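Local coordinates for protein nucleocapsid (Crimean-congo hemorrhagic fever virus, PDB 4AKL) that binds single- and double-stranded RNA, probably takes part in packaging the viral genome, and shows sequence-nonspecific endonuclease activity on double-stranded DNA, at residues I174-L179 with F441-M446; R202-G207 with K252-L257; L230-L235 with V284-E289. All blocks are in the same frame, centred on the assembly; numbering follows the deposited sequence.

Interaction 1 (I174-L179 with F441-M446); sequences IRRRNL and FNIQDM. Unlike the reference sequence in segment 441-446: Asp445 (reference His).
Arg176 reaches out from helix 163-181 and grips the loop that follows helix 425-440. From CB its chain starts with CG anti to the carbonyl carbon (chi1 -73°) and then runs extended to NE, which carries the guanidinium across to the turn. NE turns to Asp172 on its own helix in a salt bridge. Arg176 NH1 gives the shortest and straightest bond across the contact, to Met446 O at 2.7 Å; the N-H...O angle is 160°, and the oxygen lies close to the guanidinium plane. Arg176 NH2 lies 2.8 Å from Ile443 O in a weak, bent bond and adds a second weak one to Met446 O. Ile443 O also accepts the backbone N-H of Met446 at 3.0 Å, so one carbonyl serves both the turn and the arginine. Arg175 crosses Gln444 obliquely: Gln444 CG sits over one face of its guanidinium, 3.3 Å from Arg175 NH2. Asp172 takes the NE of both arginines, one on each carboxylate oxygen, and so fixes how the two guanidinium groups are set. Ile443 rests on Phe434 of helix 425-440. Arginine bonding to the carbonyls at the first and last positions of a type I beta turn, Ile443 to Met446, here fastens the turn after helix 425-440 to helix 163-181.

Interaction 2 (R202-G207 with K252-L257); sequences REFVKG and KTVEAL
A helix C-terminus set against the flank of another helix makes this contact, within the bundle formed by helices 195-204, 230-242, 245-263 and 270-292. Phe204, at the end of helix 195-204, has CG anti to the backbone N (chi1 174°), which carries the ring out to helix 245-263. There the methyl of Thr253 sits over one face as a CH-pi contact: CG2 is 3.6 Å from the centroid of the Phe204 ring and 22° off its normal, displaced toward the CZ rim. Val254 CG2 meets the same ring at its edge, 4.2 Å from CZ of Phe204. Trp200, one helical turn earlier, lies with its ring nearly parallel to that of Phe204. Gly207 breaks off the helical backbone with a positive phi of 105°, and its N-H is bonded back to Phe204 O at 3.1 Å. Its CA lies 4.8 Å from Thr253 CA, the nearest backbone approach of the two segments. Thr253 thus divides its branches, CG2 to the aromatic face and OG1 to the chain leaving the helix. The hydroxyl is hydrogen-bonded to Glu249 O on its own helix, while Gly207 N lies 3.4 Å from Thr253 OG1.

Interaction 3 (L230-L235 with V284-E289); sequences LVATGL and VAKAQE
Backbone packing comes first here, because small residues let helices 230-242 and 270-292 come close. Their local axes approach to 7.8 Å and cross at -49°, with Ala232 and Ala287 CA atoms 4.3 Å apart. The Ala287 methyl points at the other helix and presses on its main chain, CB lying 3.4 Å from Ala232 O. In return the Ala232 methyl lies over the backbone of helix 270-292, with its CB 3.9 Å from Ala287 N.

Apolar side-chain contacts flank this pair. Leu235, one turn beyond Ala232, touches with two parts of its chain: CB meets Ala287 CB at 3.8 Å, while CD1 reaches along the interface to Val284 CG2 at 4.2 Å. Those two side chains cross obliquely. At the other margin Lys286 contributes only the start of its chain, CG lying 4.0 Å from Ala232 CB; the bend at chi2 (64°) then leads the rest away, so the ammonium takes no part in the interface.

Helix 245-263 closes one side, where Val246 packs on Leu235, Ala250 on Val284 and Phe247 on Ala287. The result is an alanine-mediated close crossing of two helices, their N-to-C directions 49° apart, within an all-helical bundle.

Interactions 2 and 3 belong to one compact helical bundle, their centres 14 Å apart, and they meet directly where Val205 CG1 lies 3.8 Å from Leu235 CD2. In chain order their segments alternate, 202-207, 230-235, 252-257, 284-289, so the two closures interlock and join helices 195-204, 230-242, 245-263 and 270-292. Interaction 1 sits apart, its centre 46 Å from that of interaction 2 and 34 Å from that of interaction 3. Its segments bracket all the others in sequence: helix 163-181 leads toward the bundle, and the loop at 441-446 comes long after it. Interaction 1 thus fastens the helix that precedes the bundle to a loop near the C-terminal end of the chain, outside the bundle.

Interaction 1 (I174-L179 with F441-M446)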
ATOM      1  N   ILE A 174       4.389   8.800 -15.289  1.00 45.52           N
ATOM      2  CA  ILE A 174       5.783   9.341 -15.206  1.00 47.36           C
ATOM      3  C   ILE A 174       5.805  10.871 -15.057  1.00 48.49           C
ATOM      4  O   ILE A 174       6.643  11.410 -14.324  1.00 49.27           O
ATOM      5  CB  ILE A 174       6.661   8.909 -16.422  1.00 49.18           C
ATOM      6  CG1 ILE A 174       6.841   7.372 -16.472  1.00 49.07           C
ATOM      7  CG2 ILE A 174       8.090   9.574 -16.379  1.00 50.98           C
ATOM      8  CD1 ILE A 174       7.461   6.842 -17.811  1.00 50.61           C
ATOM      9  N   ARG A 175       4.908  11.572 -15.765  1.00 49.09           N
ATOM     10  CA  ARG A 175       4.691  13.011 -15.549  1.00 49.83           C
ATOM     11  C   ARG A 175       4.424  13.312 -14.052  1.00 49.48           C
ATOM     12  O   ARG A 175       4.987  14.262 -13.499  1.00 49.65           O
ATOM     13  CB  ARG A 175       3.514  13.525 -16.387  1.00 49.66           C
ATOM     14  CG  ARG A 175       3.176  15.030 -16.206  1.00 49.56           C
ATOM     15  CD  ARG A 175       1.854  15.384 -16.852  1.00 48.60           C
ATOM     16  NE  ARG A 175       0.702  14.863 -16.097  1.00 45.43           N
ATOM     17  CZ  ARG A 175       0.100  15.469 -15.067  1.00 42.94           C
ATOM     18  NH1 ARG A 175       0.515  16.645 -14.609  1.00 43.36           N
ATOM     19  NH2 ARG A 175      -0.933  14.877 -14.486  1.00 39.37           N
ATOM     20  N   ARG A 176       3.560  12.494 -13.419  1.00 48.82           N
ATOM     21  CA  ARG A 176       3.196  12.642 -11.982  1.00 48.63           C
ATOM     22  C   ARG A 176       4.372  12.339 -11.055  1.00 50.18           C
ATOM     23  O   ARG A 176       4.682  13.103 -10.149  1.00 50.52           O
ATOM     24  CB  ARG A 176       1.984  11.748 -11.602  1.00 46.57           C
ATOM     25  CG  ARG A 176       0.646  12.250 -12.142  1.00 45.46           C
ATOM     26  CD  ARG A 176      -0.470  11.153 -12.087  1.00 43.71           C
ATOM     27  NE  ARG A 176      -1.635  11.644 -12.811  1.00 42.98           N
ATOM     28  CZ  ARG A 176      -2.563  12.459 -12.322  1.00 43.69           C
ATOM     29  NH1 ARG A 176      -2.511  12.888 -11.056  1.00 44.97           N
ATOM     30  NH2 ARG A 176      -3.569  12.856 -13.101  1.00 42.50           N
ATOM     31  N   ARG A 177       5.011  11.215 -11.301  1.00 52.05           N
ATOM     32  CA  ARG A 177       6.175  10.792 -10.564  1.00 53.86           C
ATOM     33  C   ARG A 177       7.261  11.868 -10.613  1.00 56.01           C
ATOM     34  O   ARG A 177       7.839  12.197  -9.573  1.00 56.29           O
ATOM     35  CB  ARG A 177       6.676   9.472 -11.140  1.00 54.72           C
ATOM     36  CG  ARG A 177       7.856   8.808 -10.418  1.00 57.92           C
ATOM     37  CD  ARG A 177       8.139   7.390 -11.017  1.00 61.08           C
ATOM     38  NE  ARG A 177       9.317   6.789 -10.380  1.00 64.78           N
ATOM     39  CZ  ARG A 177      10.589   7.067 -10.686  1.00 68.50           C
ATOM     40  NH1 ARG A 177      10.901   7.946 -11.650  1.00 70.98           N
ATOM     41  NH2 ARG A 177      11.578   6.456 -10.019  1.00 69.96           N
ATOM     42  N   ASN A 178       7.520  12.425 -11.799  1.00 57.77           N
ATOM     43  CA  ASN A 178       8.532  13.483 -11.956  1.00 60.29           C
ATOM     44  C   ASN A 178       8.201  14.788 -11.265  1.00 61.11           C
ATOM     45  O   ASN A 178       9.096  15.453 -10.756  1.00 62.40           O
ATOM     46  CB  ASN A 178       8.815  13.785 -13.433  1.00 61.88           C
ATOM     47  CG  ASN A 178       9.625  12.697 -14.114  1.00 62.41           C
ATOM     48  OD1 ASN A 178       9.999  11.685 -13.509  1.00 61.95           O
ATOM     49  ND2 ASN A 178       9.888  12.904 -15.383  1.00 62.72           N
ATOM     50  N   LEU A 179       6.927  15.168 -11.270  1.00 60.99           N
ATOM     51  CA  LEU A 179       6.458  16.314 -10.490  1.00 61.84           C
ATOM     52  C   LEU A 179       6.721  16.081  -9.004  1.00 62.09           C
ATOM     53  O   LEU A 179       7.215  16.976  -8.328  1.00 62.89           O
ATOM     54  CB  LEU A 179       4.949  16.594 -10.696  1.00 60.64           C
ATOM     55  CG  LEU A 179       4.494  17.340 -11.970  1.00 61.59           C
ATOM     56  CD1 LEU A 179       2.971  17.623 -11.974  1.00 59.55           C
ATOM     57  CD2 LEU A 179       5.284  18.641 -12.157  1.00 62.74           C
ATOM     58  N   PHE A 441     -13.809  13.720 -17.797  1.00 50.20           N
ATOM     59  CA  PHE A 441     -13.118  14.611 -16.872  1.00 51.05           C
ATOM     60  C   PHE A 441     -11.680  14.824 -17.260  1.00 52.25           C
ATOM     61  O   PHE A 441     -11.116  14.030 -18.004  1.00 52.35           O
ATOM     62  CB  PHE A 441     -13.087  14.025 -15.455  1.00 49.75           C
ATOM     63  CG  PHE A 441     -14.417  13.547 -14.942  1.00 51.03           C
ATOM     64  CD1 PHE A 441     -15.310  14.431 -14.341  1.00 52.98           C
ATOM     65  CD2 PHE A 441     -14.778  12.195 -15.060  1.00 51.45           C
ATOM     66  CE1 PHE A 441     -16.566  13.961 -13.855  1.00 53.80           C
ATOM     67  CE2 PHE A 441     -16.014  11.710 -14.586  1.00 51.79           C
ATOM     68  CZ  PHE A 441     -16.907  12.578 -13.983  1.00 52.82           C
ATOM     69  N   ASN A 442     -11.084  15.898 -16.715  1.00 53.74           N
ATOM     70  CA  ASN A 442      -9.658  16.193 -16.893  1.00 55.05           C
ATOM     71  C   ASN A 442      -8.797  15.278 -16.007  1.00 53.86           C
ATOM     72  O   ASN A 442      -8.843  15.386 -14.816  1.00 53.63           O
ATOM     73  CB  ASN A 442      -9.364  17.659 -16.543  1.00 56.31           C
ATOM     74  CG  ASN A 442      -8.000  18.137 -17.071  1.00 59.03           C
ATOM     75  OD1 ASN A 442      -7.138  17.330 -17.529  1.00 60.31           O
ATOM     76  ND2 ASN A 442      -7.793  19.476 -17.021  1.00 62.19           N
ATOM     77  N   ILE A 443      -8.026  14.388 -16.622  1.00 54.39           N
ATOM     78  CA  ILE A 443      -7.123  13.444 -15.930  1.00 53.37           C
ATOM     79  C   ILE A 443      -6.109  14.183 -15.084  1.00 53.61           C
ATOM     80  O   ILE A 443      -6.013  13.966 -13.859  1.00 52.51           O
ATOM     81  CB  ILE A 443      -6.371  12.515 -16.991  1.00 53.98           C
ATOM     82  CG1 ILE A 443      -7.308  11.459 -17.528  1.00 53.69           C
ATOM     83  CG2 ILE A 443      -5.106  11.795 -16.428  1.00 53.72           C
ATOM     84  CD1 ILE A 443      -8.050  10.666 -16.420  1.00 52.99           C
ATOM     85  N   GLN A 444      -5.386  15.077 -15.756  1.00 55.20           N
ATOM     86  CA  GLN A 444      -4.293  15.845 -15.142  0.50 55.71           C
ATOM     87  C   GLN A 444      -4.708  16.676 -13.914  1.00 55.44           C
ATOM     88  O   GLN A 444      -3.862  16.978 -13.088  1.00 55.89           O
ATOM     89  CB  GLN A 444      -3.581  16.731 -16.195  0.50 57.62           C
ATOM     90  CG  GLN A 444      -2.628  15.976 -17.157  0.50 57.58           C
ATOM     91  CD  GLN A 444      -3.305  15.291 -18.336  0.50 57.23           C
ATOM     92  OE1 GLN A 444      -4.435  15.617 -18.709  0.50 56.22           O
ATOM     93  NE2 GLN A 444      -2.596  14.323 -18.937  0.50 57.14           N
ATOM     94  N   ASP A 445      -5.994  17.027 -13.779  1.00 55.33           N
ATOM     95  CA  ASP A 445      -6.459  17.775 -12.574  1.00 55.07           C
ATOM     96  C   ASP A 445      -6.784  16.954 -11.320  1.00 53.19           C
ATOM     97  O   ASP A 445      -7.009  17.532 -10.215  1.00 53.22           O
ATOM     98  CB  ASP A 445      -7.676  18.616 -12.892  1.00 56.01           C
ATOM     99  CG  ASP A 445      -7.309  19.951 -13.440  1.00 58.88           C
ATOM    100  OD1 ASP A 445      -6.273  20.048 -14.152  1.00 62.60           O
ATOM    101  OD2 ASP A 445      -8.057  20.905 -13.161  1.00 60.37           O
ATOM    102  N   MET A 446      -6.832  15.641 -11.466  1.00 51.30           N
ATOM    103  CA  MET A 446      -7.100  14.783 -10.334  1.00 49.36           C
ATOM    104  C   MET A 446      -5.779  14.473  -9.648  1.00 47.93           C
ATOM    105  O   MET A 446      -4.819  14.140 -10.313  1.00 47.76           O
ATOM    106  CB  MET A 446      -7.752  13.489 -10.788  1.00 48.78           C
ATOM    107  CG  MET A 446      -9.023  13.681 -11.573  1.00 51.47           C
ATOM    108  SD  MET A 446      -9.661  12.084 -12.112  1.00 55.27           S
ATOM    109  CE  MET A 446     -10.671  11.641 -10.697  1.00 53.04           C
TER

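Interaction 2 (R202-G207 with K252-L257)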
ATOM      1  N   ARG A 202      33.190   1.837   3.578  1.00 65.80           N
ATOM      2  CA  ARG A 202      33.060   0.383   3.443  1.00 67.91           C
ATOM      3  C   ARG A 202      34.127  -0.328   4.278  1.00 65.75           C
ATOM      4  O   ARG A 202      33.840  -1.300   4.940  1.00 66.76           O
ATOM      5  CB  ARG A 202      33.116  -0.058   1.964  1.00 70.65           C
ATOM      6  CG  ARG A 202      32.843  -1.592   1.720  1.00 75.41           C
ATOM      7  CD  ARG A 202      32.643  -1.982   0.215  1.00 80.28           C
ATOM      8  NE  ARG A 202      33.035  -0.879  -0.675  1.00 80.33           N
ATOM      9  CZ  ARG A 202      32.232  -0.187  -1.495  1.00 83.39           C
ATOM     10  NH1 ARG A 202      30.919  -0.469  -1.638  1.00 87.27           N
ATOM     11  NH2 ARG A 202      32.768   0.805  -2.218  1.00 82.87           N
ATOM     12  N   GLU A 203      35.350   0.185   4.258  1.00 62.75           N
ATOM     13  CA  GLU A 203      36.431  -0.390   5.078  1.00 61.45           C
ATOM     14  C   GLU A 203      36.238  -0.118   6.605  1.00 59.36           C
ATOM     15  O   GLU A 203      36.399  -1.027   7.432  1.00 59.88           O
ATOM     16  CB  GLU A 203      37.782   0.107   4.593  1.00 59.80           C
ATOM     17  CG  GLU A 203      38.242  -0.536   3.256  1.00 63.02           C
ATOM     18  CD  GLU A 203      38.695  -1.996   3.407  1.00 67.23           C
ATOM     19  OE1 GLU A 203      39.280  -2.356   4.457  1.00 67.26           O
ATOM     20  OE2 GLU A 203      38.460  -2.787   2.475  1.00 71.25           O
ATOM     21  N   PHE A 204      35.889   1.122   6.948  1.00 56.98           N
ATOM     22  CA  PHE A 204      35.646   1.526   8.342  1.00 55.56           C
ATOM     23  C   PHE A 204      34.623   0.599   9.030  1.00 57.78           C
ATOM     24  O   PHE A 204      34.884   0.084  10.117  1.00 57.54           O
ATOM     25  CB  PHE A 204      35.159   2.981   8.389  1.00 54.17           C
ATOM     26  CG  PHE A 204      34.746   3.448   9.752  1.00 53.41           C
ATOM     27  CD1 PHE A 204      35.711   3.803  10.702  1.00 51.20           C
ATOM     28  CD2 PHE A 204      33.388   3.537  10.098  1.00 55.65           C
ATOM     29  CE1 PHE A 204      35.338   4.243  11.975  1.00 50.72           C
ATOM     30  CE2 PHE A 204      33.002   3.978  11.387  1.00 55.56           C
ATOM     31  CZ  PHE A 204      33.995   4.333  12.322  1.00 52.92           C
ATOM     32  N   VAL A 205      33.481   0.375   8.372  1.00 60.03           N
ATOM     33  CA  VAL A 205      32.412  -0.415   8.966  1.00 62.65           C
ATOM     34  C   VAL A 205      32.704  -1.928   9.094  1.00 65.27           C
ATOM     35  O   VAL A 205      31.864  -2.642   9.644  1.00 67.96           O
ATOM     36  CB  VAL A 205      31.049  -0.186   8.245  1.00 65.38           C
ATOM     37  CG1 VAL A 205      30.752   1.329   8.163  1.00 63.19           C
ATOM     38  CG2 VAL A 205      30.983  -0.893   6.841  1.00 67.12           C
ATOM     39  N   LYS A 206      33.853  -2.425   8.599  1.00 64.60           N
ATOM     40  CA  LYS A 206      34.280  -3.801   8.931  1.00 67.16           C
ATOM     41  C   LYS A 206      34.794  -3.944  10.399  1.00 66.00           C
ATOM     42  O   LYS A 206      35.107  -5.057  10.835  1.00 68.34           O
ATOM     43  CB  LYS A 206      35.362  -4.343   7.976  1.00 67.78           C
ATOM     44  CG  LYS A 206      34.888  -4.781   6.570  1.00 71.46           C
ATOM     45  CD  LYS A 206      35.378  -3.841   5.511  1.00 70.53           C
ATOM     46  CE  LYS A 206      35.217  -4.379   4.078  1.00 74.12           C
ATOM     47  NZ  LYS A 206      36.516  -4.918   3.575  1.00 75.50           N
ATOM     48  N   GLY A 207      34.870  -2.844  11.147  1.00 62.58           N
ATOM     49  CA  GLY A 207      35.443  -2.843  12.518  1.00 61.62           C
ATOM     50  C   GLY A 207      36.844  -2.207  12.587  1.00 58.66           C
ATOM     51  O   GLY A 207      37.543  -2.333  13.610  1.00 58.52           O
ATOM     52  N   LYS A 252      28.201  -0.319  15.731  1.00 68.64           N
ATOM     53  CA  LYS A 252      29.075  -1.334  16.363  1.00 68.93           C
ATOM     54  C   LYS A 252      30.592  -0.956  16.312  1.00 64.96           C
ATOM     55  O   LYS A 252      31.377  -1.177  17.261  1.00 63.98           O
ATOM     56  CB  LYS A 252      28.877  -2.631  15.604  1.00 72.42           C
ATOM     57  CG  LYS A 252      29.600  -3.859  16.117  1.00 74.46           C
ATOM     58  CD  LYS A 252      29.221  -5.081  15.242  1.00 79.10           C
ATOM     59  CE  LYS A 252      27.816  -5.590  15.557  1.00 84.12           C
ATOM     60  NZ  LYS A 252      27.413  -6.773  14.703  1.00 88.84           N
ATOM     61  N   THR A 253      30.989  -0.399  15.181  1.00 62.74           N
ATOM     62  CA  THR A 253      32.376  -0.008  14.975  1.00 59.29           C
ATOM     63  C   THR A 253      32.728   1.111  15.915  1.00 56.73           C
ATOM     64  O   THR A 253      33.789   1.081  16.476  1.00 55.26           O
ATOM     65  CB  THR A 253      32.632   0.385  13.523  1.00 57.99           C
ATOM     66  OG1 THR A 253      32.643  -0.805  12.737  1.00 60.25           O
ATOM     67  CG2 THR A 253      33.985   1.100  13.350  1.00 54.87           C
ATOM     68  N   VAL A 254      31.812   2.079  16.079  1.00 57.00           N
ATOM     69  CA  VAL A 254      32.013   3.239  16.949  1.00 55.32           C
ATOM     70  C   VAL A 254      32.037   2.804  18.410  1.00 56.78           C
ATOM     71  O   VAL A 254      32.819   3.348  19.179  1.00 55.47           O
ATOM     72  CB  VAL A 254      30.962   4.388  16.710  1.00 55.76           C
ATOM     73  CG1 VAL A 254      31.211   5.572  17.634  1.00 53.64           C
ATOM     74  CG2 VAL A 254      31.012   4.881  15.267  1.00 54.73           C
ATOM     75  N   GLU A 255      31.201   1.835  18.773  1.00 60.24           N
ATOM     76  CA  GLU A 255      31.188   1.265  20.115  1.00 62.43           C
ATOM     77  C   GLU A 255      32.489   0.527  20.355  1.00 61.51           C
ATOM     78  O   GLU A 255      33.021   0.552  21.469  1.00 61.28           O
ATOM     79  CB  GLU A 255      29.988   0.303  20.323  1.00 66.95           C
ATOM     80  CG  GLU A 255      28.576   0.979  20.316  1.00 70.37           C
ATOM     81  CD  GLU A 255      27.388  -0.020  20.169  1.00 77.13           C
ATOM     82  OE1 GLU A 255      27.610  -1.259  20.132  1.00 80.55           O
ATOM     83  OE2 GLU A 255      26.216   0.442  20.091  1.00 81.11           O
ATOM     84  N   ALA A 256      33.004  -0.127  19.306  1.00 61.19           N
ATOM     85  CA  ALA A 256      34.302  -0.796  19.391  1.00 60.86           C
ATOM     86  C   ALA A 256      35.405   0.229  19.691  1.00 57.61           C
ATOM     87  O   ALA A 256      36.279  -0.014  20.543  1.00 58.07           O
ATOM     88  CB  ALA A 256      34.588  -1.560  18.111  1.00 61.54           C
ATOM     89  N   LEU A 257      35.344   1.381  19.012  1.00 54.94           N
ATOM     90  CA  LEU A 257      36.288   2.492  19.235  1.00 52.06           C
ATOM     91  C   LEU A 257      36.249   2.981  20.689  1.00 52.39           C
ATOM     92  O   LEU A 257      37.283   3.229  21.320  1.00 51.47           O
ATOM     93  CB  LEU A 257      35.982   3.703  18.307  1.00 49.85           C
ATOM     94  CG  LEU A 257      36.893   4.933  18.415  1.00 48.27           C
ATOM     95  CD1 LEU A 257      38.293   4.601  17.842  1.00 45.18           C
ATOM     96  CD2 LEU A 257      36.335   6.222  17.761  1.00 47.05           C
TER

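Interaction 3 (L230-L235 with V284-E289)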
ATOM      1  N   LEU A 230      30.775  14.753   5.395  1.00 67.38           N
ATOM      2  CA  LEU A 230      31.134  13.759   4.378  1.00 66.25           C
ATOM      3  C   LEU A 230      30.949  12.316   4.885  1.00 64.31           C
ATOM      4  O   LEU A 230      30.542  11.429   4.106  1.00 65.68           O
ATOM      5  CB  LEU A 230      32.557  13.984   3.875  1.00 64.25           C
ATOM      6  CG  LEU A 230      32.840  15.328   3.179  1.00 66.35           C
ATOM      7  CD1 LEU A 230      34.400  15.526   3.016  1.00 63.19           C
ATOM      8  CD2 LEU A 230      32.079  15.462   1.843  1.00 69.53           C
ATOM      9  N   VAL A 231      31.226  12.094   6.170  1.00 61.38           N
ATOM     10  CA  VAL A 231      30.959  10.808   6.833  1.00 60.38           C
ATOM     11  C   VAL A 231      29.501  10.399   6.710  1.00 63.32           C
ATOM     12  O   VAL A 231      29.216   9.248   6.386  1.00 64.25           O
ATOM     13  CB  VAL A 231      31.346  10.832   8.352  1.00 58.22           C
ATOM     14  CG1 VAL A 231      30.701   9.657   9.115  1.00 58.69           C
ATOM     15  CG2 VAL A 231      32.848  10.808   8.512  1.00 54.47           C
ATOM     16  N   ALA A 232      28.587  11.339   6.960  1.00 65.42           N
ATOM     17  CA  ALA A 232      27.127  11.060   6.841  1.00 69.12           C
ATOM     18  C   ALA A 232      26.732  10.734   5.390  1.00 71.67           C
ATOM     19  O   ALA A 232      26.193   9.662   5.115  1.00 73.01           O
ATOM     20  CB  ALA A 232      26.318  12.235   7.348  1.00 71.39           C
ATOM     21  N   THR A 233      27.017  11.664   4.472  1.00 72.73           N
ATOM     22  CA  THR A 233      26.706  11.470   3.038  1.00 75.80           C
ATOM     23  C   THR A 233      27.390  10.220   2.488  1.00 74.11           C
ATOM     24  O   THR A 233      26.803   9.500   1.687  1.00 76.72           O
ATOM     25  CB  THR A 233      27.045  12.722   2.148  1.00 77.20           C
ATOM     26  OG1 THR A 233      28.406  13.085   2.283  1.00 73.69           O
ATOM     27  CG2 THR A 233      26.206  13.908   2.555  1.00 80.49           C
ATOM     28  N   GLY A 234      28.611   9.964   2.952  1.00 70.01           N
ATOM     29  CA  GLY A 234      29.369   8.778   2.572  1.00 68.74           C
ATOM     30  C   GLY A 234      28.654   7.496   2.942  1.00 69.99           C
ATOM     31  O   GLY A 234      28.390   6.655   2.078  1.00 72.50           O
ATOM     32  N   LEU A 235      28.334   7.351   4.219  1.00 69.16           N
ATOM     33  CA  LEU A 235      27.574   6.180   4.700  1.00 71.12           C
ATOM     34  C   LEU A 235      26.199   6.049   4.053  1.00 75.66           C
ATOM     35  O   LEU A 235      25.777   4.939   3.714  1.00 77.83           O
ATOM     36  CB  LEU A 235      27.408   6.211   6.227  1.00 69.67           C
ATOM     37  CG  LEU A 235      28.584   5.597   6.972  1.00 67.12           C
ATOM     38  CD1 LEU A 235      28.626   6.057   8.459  1.00 66.11           C
ATOM     39  CD2 LEU A 235      28.518   4.081   6.846  1.00 68.70           C
ATOM     40  N   VAL A 284      26.506   9.065  12.175  1.00 64.62           N
ATOM     41  CA  VAL A 284      25.766   7.805  11.852  1.00 66.88           C
ATOM     42  C   VAL A 284      24.223   7.989  11.862  1.00 71.54           C
ATOM     43  O   VAL A 284      23.511   7.452  10.977  1.00 73.98           O
ATOM     44  CB  VAL A 284      26.189   6.621  12.764  1.00 65.57           C
ATOM     45  CG1 VAL A 284      25.296   5.368  12.515  1.00 69.12           C
ATOM     46  CG2 VAL A 284      27.640   6.277  12.503  1.00 62.03           C
ATOM     47  N   ALA A 285      23.726   8.741  12.857  1.00 72.54           N
ATOM     48  CA  ALA A 285      22.321   9.099  12.930  1.00 77.06           C
ATOM     49  C   ALA A 285      21.971   9.951  11.709  1.00 79.02           C
ATOM     50  O   ALA A 285      20.994   9.661  11.041  1.00 82.67           O
ATOM     51  CB  ALA A 285      21.987   9.834  14.236  1.00 77.70           C
ATOM     52  N   LYS A 286      22.783  10.974  11.404  1.00 76.93           N
ATOM     53  CA  LYS A 286      22.515  11.860  10.245  1.00 79.24           C
ATOM     54  C   LYS A 286      22.493  11.069   8.914  1.00 80.18           C
ATOM     55  O   LYS A 286      21.669  11.367   8.007  1.00 83.72           O
ATOM     56  CB  LYS A 286      23.510  13.031  10.216  1.00 76.90           C
ATOM     57  CG  LYS A 286      23.293  14.101   9.146  1.00 79.69           C
ATOM     58  CD  LYS A 286      21.967  14.874   9.297  1.00 85.67           C
ATOM     59  CE  LYS A 286      21.805  15.856   8.136  1.00 89.03           C
ATOM     60  NZ  LYS A 286      20.533  16.605   8.123  1.00 94.61           N
ATOM     61  N   ALA A 287      23.369  10.056   8.801  1.00 77.32           N
ATOM     62  CA  ALA A 287      23.395   9.166   7.600  1.00 78.46           C
ATOM     63  C   ALA A 287      22.040   8.474   7.334  1.00 83.27           C
ATOM     64  O   ALA A 287      21.662   8.255   6.176  1.00 85.68           O
ATOM     65  CB  ALA A 287      24.520   8.118   7.704  1.00 74.73           C
ATOM     66  N   GLN A 288      21.316   8.143   8.400  1.00 85.14           N
ATOM     67  CA  GLN A 288      19.964   7.529   8.268  1.00 90.41           C
ATOM     68  C   GLN A 288      18.893   8.552   7.885  1.00 94.67           C
ATOM     69  O   GLN A 288      18.040   8.255   7.044  1.00 98.95           O
ATOM     70  CB  GLN A 288      19.567   6.774   9.539  1.00 91.08           C
ATOM     71  CG  GLN A 288      20.568   5.656   9.847  1.00 88.57           C
ATOM     72  CD  GLN A 288      20.254   4.908  11.110  1.00 90.17           C
ATOM     73  OE1 GLN A 288      19.136   4.474  11.306  1.00 93.49           O
ATOM     74  NE2 GLN A 288      21.262   4.752  11.987  1.00 86.86           N
ATOM     75  N   GLU A 289      18.949   9.747   8.484  1.00 94.00           N
ATOM     76  CA  GLU A 289      18.011  10.852   8.144  1.00 98.54           C
ATOM     77  C   GLU A 289      18.083  11.262   6.655  1.00 99.74           C
ATOM     78  O   GLU A 289      17.094  11.701   6.097  1.00104.78           O
ATOM     79  CB  GLU A 289      18.211  12.094   9.048  1.00 97.97           C
ATOM     80  CG  GLU A 289      18.210  11.787  10.556  1.00 97.50           C
ATOM     81  CD  GLU A 289      17.875  12.990  11.448  1.00100.92           C
ATOM     82  OE1 GLU A 289      16.728  13.510  11.339  1.00107.28           O
ATOM     83  OE2 GLU A 289      18.749  13.391  12.268  1.00 98.34           O
TER